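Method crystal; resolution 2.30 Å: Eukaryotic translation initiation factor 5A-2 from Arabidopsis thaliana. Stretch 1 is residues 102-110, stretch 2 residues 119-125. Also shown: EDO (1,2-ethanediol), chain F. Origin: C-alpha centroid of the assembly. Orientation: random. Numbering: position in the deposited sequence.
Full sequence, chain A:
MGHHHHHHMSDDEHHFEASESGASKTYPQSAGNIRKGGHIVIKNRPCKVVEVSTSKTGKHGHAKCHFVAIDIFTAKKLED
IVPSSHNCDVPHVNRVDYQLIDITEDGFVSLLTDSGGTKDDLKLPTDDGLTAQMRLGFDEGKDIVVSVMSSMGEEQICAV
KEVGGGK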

ATOM      1  N   ASP A 102      21.615  -5.133  -0.867  1.00 11.81           N
ATOM      2  CA  ASP A 102      21.843  -6.583  -1.050  1.00 12.13           C
ATOM      3  C   ASP A 102      20.634  -7.349  -1.556  1.00 12.12           C
ATOM      4  O   ASP A 102      19.491  -6.987  -1.278  1.00 12.19           O
ATOM      5  N   ILE A 103      20.915  -8.392  -2.333  1.00 12.18           N
ATOM      6  CA  ILE A 103      19.954  -9.437  -2.623  1.00 11.93           C
ATOM      7  C   ILE A 103      20.636 -10.736  -2.208  1.00 12.75           C
ATOM      8  O   ILE A 103      21.671 -11.122  -2.781  1.00 12.69           O
ATOM      9  N   THR A 104      20.062 -11.401  -1.204  1.00 13.42           N
ATOM     10  CA  THR A 104      20.631 -12.637  -0.676  1.00 14.95           C
ATOM     11  C   THR A 104      20.337 -13.789  -1.640  1.00 16.07           C
ATOM     12  O   THR A 104      19.433 -13.682  -2.455  1.00 16.55           O
ATOM     13  N   GLU A 105      21.094 -14.876  -1.540  1.00 17.47           N
ATOM     14  CA  GLU A 105      20.883 -16.062  -2.381  1.00 19.17           C
ATOM     15  C   GLU A 105      19.537 -16.752  -2.139  1.00 19.66           C
ATOM     16  O   GLU A 105      19.063 -17.485  -3.006  1.00 20.15           O
ATOM     17  N   ASP A 106      18.935 -16.538  -0.964  1.00 20.12           N
ATOM     18  CA  ASP A 106      17.594 -17.067  -0.687  1.00 19.96           C
ATOM     19  C   ASP A 106      16.456 -16.067  -0.939  1.00 19.65           C
ATOM     20  O   ASP A 106      15.304 -16.318  -0.588  1.00 20.19           O
ATOM     21  N   GLY A 107      16.775 -14.935  -1.559  1.00 18.97           N
ATOM     22  CA  GLY A 107      15.736 -14.064  -2.086  1.00 17.61           C
ATOM     23  C   GLY A 107      15.321 -12.924  -1.190  1.00 17.17           C
ATOM     24  O   GLY A 107      14.358 -12.242  -1.489  1.00 17.09           O
ATOM     25  N   PHE A 108      16.034 -12.714  -0.088  1.00 16.72           N
ATOM     26  CA  PHE A 108      15.777 -11.554   0.754  1.00 16.19           C
ATOM     27  C   PHE A 108      16.456 -10.320   0.166  1.00 15.75           C
ATOM     28  O   PHE A 108      17.430 -10.410  -0.582  1.00 15.76           O
ATOM     29  N   VAL A 109      15.917  -9.168   0.510  1.00 14.97           N
ATOM     30  CA  VAL A 109      16.420  -7.899   0.031  1.00 14.92           C
ATOM     31  C   VAL A 109      16.905  -7.092   1.243  1.00 14.40           C
ATOM     32  O   VAL A 109      16.259  -7.094   2.305  1.00 13.90           O
ATOM     33  N   SER A 110      18.066  -6.458   1.101  1.00 13.20           N
ATOM     34  CA  SER A 110      18.570  -5.575   2.140  1.00 13.14           C
ATOM     35  C   SER A 110      18.477  -4.144   1.661  1.00 13.14           C
ATOM     36  O   SER A 110      18.974  -3.799   0.578  1.00 13.16           O
ATOM     37  N   LYS A 119      16.988  -2.468   6.511  1.00 15.12           N
ATOM     38  CA  LYS A 119      15.681  -3.110   6.532  1.00 14.97           C
ATOM     39  C   LYS A 119      15.779  -4.373   5.670  1.00 14.97           C
ATOM     40  O   LYS A 119      15.890  -4.278   4.444  1.00 14.33           O
ATOM     41  N   ASP A 120      15.733  -5.543   6.320  1.00 14.96           N
ATOM     42  CA  ASP A 120      16.048  -6.837   5.677  1.00 15.26           C
ATOM     43  C   ASP A 120      14.911  -7.874   5.654  1.00 15.92           C
ATOM     44  O   ASP A 120      15.153  -9.036   5.317  1.00 15.31           O
ATOM     45  N   ASP A 121      13.686  -7.465   6.004  1.00 16.60           N
ATOM     46  CA  ASP A 121      12.565  -8.405   6.161  1.00 17.46           C
ATOM     47  C   ASP A 121      11.783  -8.712   4.876  1.00 17.46           C
ATOM     48  O   ASP A 121      10.998  -9.662   4.832  1.00 17.66           O
ATOM     49  N   LEU A 122      12.017  -7.920   3.830  1.00 17.36           N
ATOM     50  CA  LEU A 122      11.335  -8.116   2.550  1.00 17.19           C
ATOM     51  C   LEU A 122      12.058  -9.070   1.611  1.00 17.44           C
ATOM     52  O   LEU A 122      13.280  -9.233   1.670  1.00 17.53           O
ATOM     53  N   LYS A 123      11.281  -9.690   0.735  1.00 17.75           N
ATOM     54  CA  LYS A 123      11.813 -10.547  -0.299  1.00 18.09           C
ATOM     55  C   LYS A 123      11.598  -9.898  -1.654  1.00 17.73           C
ATOM     56  O   LYS A 123      10.921  -8.864  -1.759  1.00 16.93           O
ATOM     57  N   LEU A 124      12.221 -10.483  -2.677  1.00 17.41           N
ATOM     58  CA  LEU A 124      12.048 -10.034  -4.053  1.00 17.67           C
ATOM     59  C   LEU A 124      10.566 -10.083  -4.446  1.00 17.93           C
ATOM     60  O   LEU A 124       9.862 -11.037  -4.097  1.00 17.59           O
ATOM     61  N   PRO A 125      10.088  -9.054  -5.169  1.00 18.55           N
ATOM     62  CA  PRO A 125       8.653  -9.072  -5.492  1.00 19.35           C
ATOM     63  C   PRO A 125       8.302 -10.214  -6.454  1.00 20.31           C
ATOM     64  O   PRO A 125       9.172 -10.707  -7.175  1.00 20.28           O
TER

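D102 makes no contact across the interface. I103, its CA-to-CB bond sideways to stretch 2 (chi1 m, chi2 t), begins the packing: its CG2 lies 3.9 Å from L124 CD1.

T104 and D106 work within the type I turn from T104 to G107. T104 (chi1 p) donates from OG1 to D106 OD1 at 2.5 Å and accepts from F108 N, OG1 to N 2.9 Å. The only hydrogen bond from D106 to stretch 2 uses its backbone: K123 NZ reaches D106 O at 3.3 Å, a weak bond.

G107 has phi/psi of 96/8, where a CB would be jammed against the preceding carbonyl O; an ideal CB would also sit 3.6 Å from K123 CE. The bare backbone receives L124 N at G107 O (3.0 Å, 154°).

F108 (chi1 m, chi2 -85°) offers one ring face to K123, whose CG is 4.0 Å from the ring centroid and 25° off the normal, a CH-pi contact. K123 NZ, 4.8 Å from the centroid and 28° off the normal, adds an off-centre cation-pi interaction. D121 O approaches the ring edge, 3.9 Å from F108 CE1.

V109, buried with chi1 t, places CG2 3.8 Å from L124 CD2, so L124 (m, t) meets both I103 and V109. V109 N donates to L122 O (2.9 Å, 158°). Where V109 O faces K119 O, two acceptors that cannot pair directly, a water donates to both, 2.6 Å from V109 O and 2.8 Å from K119 O; the same water accepts from L122 N at 3.0 Å.

S110 (chi1 t) closes the series, OG donating to D120 OD1 at 2.7 Å; the D120 side chain (chi1 m) starts sideways but its end comes nearer. Outside this contact, K119 NZ turns to D121 OD1 in a 3.0 Å salt bridge, and ethanediol O1 accepts from K123 N at 3.1 Å.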

ATOM      1  CB  ASP A 102      22.370  -7.261   0.231  1.00 12.02           C
ATOM      2  CG  ASP A 102      22.945  -8.651  -0.040  1.00 12.29           C
ATOM      3  OD1 ASP A 102      23.362  -8.930  -1.189  1.00 11.56           O
ATOM      4  OD2 ASP A 102      22.973  -9.466   0.891  1.00 12.75           O
ATOM      5  CB  ILE A 103      19.537  -9.488  -4.133  1.00 11.96           C
ATOM      6  CG1 ILE A 103      18.952  -8.149  -4.591  1.00 11.59           C
ATOM      7  CG2 ILE A 103      18.547 -10.623  -4.383  1.00 10.01           C
ATOM      8  CD1 ILE A 103      18.800  -8.012  -6.089  1.00 10.23           C
ATOM      9  CB  THR A 104      20.085 -12.974   0.730  1.00 14.43           C
ATOM     10  OG1 THR A 104      18.730 -13.427   0.626  1.00 15.04           O
ATOM     11  CG2 THR A 104      20.153 -11.759   1.655  1.00 14.22           C
ATOM     12  CB  GLU A 105      22.025 -17.091  -2.234  1.00 19.52           C
ATOM     13  CG  GLU A 105      23.426 -16.606  -2.616  1.00 22.93           C
ATOM     14  CD  GLU A 105      23.555 -16.126  -4.069  1.00 29.30           C
ATOM     15  OE1 GLU A 105      22.851 -16.637  -4.974  1.00 31.57           O
ATOM     16  OE2 GLU A 105      24.393 -15.230  -4.315  1.00 33.02           O
ATOM     17  CB  ASP A 106      17.503 -17.697   0.716  1.00 20.39           C
ATOM     18  CG  ASP A 106      17.803 -16.712   1.848  1.00 20.75           C
ATOM     19  OD1 ASP A 106      18.516 -15.718   1.637  1.00 19.97           O
ATOM     20  OD2 ASP A 106      17.326 -16.955   2.981  1.00 22.38           O
ATOM     21  CB  PHE A 108      16.217 -11.786   2.210  1.00 16.46           C
ATOM     22  CG  PHE A 108      15.248 -12.629   3.020  1.00 17.01           C
ATOM     23  CD1 PHE A 108      14.148 -12.046   3.646  1.00 17.77           C
ATOM     24  CD2 PHE A 108      15.445 -14.004   3.154  1.00 18.99           C
ATOM     25  CE1 PHE A 108      13.248 -12.815   4.391  1.00 18.46           C
ATOM     26  CE2 PHE A 108      14.559 -14.790   3.911  1.00 19.27           C
ATOM     27  CZ  PHE A 108      13.457 -14.191   4.524  1.00 18.81           C
ATOM     28  CB  VAL A 109      15.320  -7.199  -0.808  1.00 15.51           C
ATOM     29  CG1 VAL A 109      15.611  -5.767  -1.040  1.00 16.75           C
ATOM     30  CG2 VAL A 109      15.155  -7.929  -2.154  1.00 16.10           C
ATOM     31  CB  SER A 110      20.005  -5.942   2.531  1.00 12.87           C
ATOM     32  OG  SER A 110      20.470  -5.122   3.582  1.00 14.16           O
ATOM     33  CB  LYS A 119      14.617  -2.143   5.991  1.00 14.80           C
ATOM     34  CG  LYS A 119      13.248  -2.776   5.750  1.00 16.03           C
ATOM     35  CD  LYS A 119      12.199  -1.746   5.335  1.00 15.29           C
ATOM     36  CE  LYS A 119      10.938  -2.439   4.828  1.00 15.09           C
ATOM     37  NZ  LYS A 119      10.253  -3.203   5.901  1.00 13.82           N
ATOM     38  CB  ASP A 120      17.254  -7.486   6.375  1.00 15.22           C
ATOM     39  CG  ASP A 120      18.545  -6.724   6.177  1.00 16.12           C
ATOM     40  OD1 ASP A 120      18.548  -5.701   5.450  1.00 17.37           O
ATOM     41  OD2 ASP A 120      19.570  -7.149   6.755  1.00 17.17           O
ATOM     42  CB  ASP A 121      11.619  -7.970   7.298  1.00 17.92           C
ATOM     43  CG  ASP A 121      11.168  -6.509   7.196  1.00 19.07           C
ATOM     44  OD1 ASP A 121      11.712  -5.730   6.403  1.00 17.37           O
ATOM     45  OD2 ASP A 121      10.237  -6.132   7.944  1.00 24.21           O
ATOM     46  CB  LEU A 122      11.122  -6.778   1.837  1.00 17.13           C
ATOM     47  CG  LEU A 122      10.263  -5.723   2.530  1.00 17.09           C
ATOM     48  CD1 LEU A 122       9.988  -4.576   1.552  1.00 15.33           C
ATOM     49  CD2 LEU A 122       8.972  -6.337   3.062  1.00 15.98           C
ATOM     50  CB  LYS A 123      11.166 -11.930  -0.231  1.00 18.81           C
ATOM     51  CG  LYS A 123      11.379 -12.609   1.135  1.00 20.73           C
ATOM     52  CD  LYS A 123      11.146 -14.105   1.082  1.00 24.37           C
ATOM     53  CE  LYS A 123      12.329 -14.835   0.447  1.00 25.28           C
ATOM     54  NZ  LYS A 123      12.230 -16.306   0.660  1.00 28.24           N
ATOM     55  CB  LEU A 124      12.886 -10.890  -5.012  1.00 17.40           C
ATOM     56  CG  LEU A 124      14.407 -10.707  -4.949  1.00 16.99           C
ATOM     57  CD1 LEU A 124      15.111 -11.905  -5.564  1.00 15.12           C
ATOM     58  CD2 LEU A 124      14.811  -9.424  -5.677  1.00 15.31           C
ATOM     59  CB  PRO A 125       8.405  -7.705  -6.139  1.00 18.80           C
ATOM     60  CG  PRO A 125       9.765  -7.196  -6.554  1.00 18.40           C
ATOM     61  CD  PRO A 125      10.798  -7.883  -5.729  1.00 17.82           C
TER
HETATM   62  C1  EDO F 163       7.977  -8.143  -0.313  1.00 34.73           C
HETATM   63  O1  EDO F 163       8.221  -9.359   0.425  1.00 36.24           O
HETATM   64  C2  EDO F 163       7.658  -8.469  -1.768  1.00 34.13           C
HETATM   65  O2  EDO F 163       7.073  -7.343  -2.439  1.00 32.65           O
HETATM   66  O   HOH W   1      14.059  -5.853   2.958  1.00  7.74           O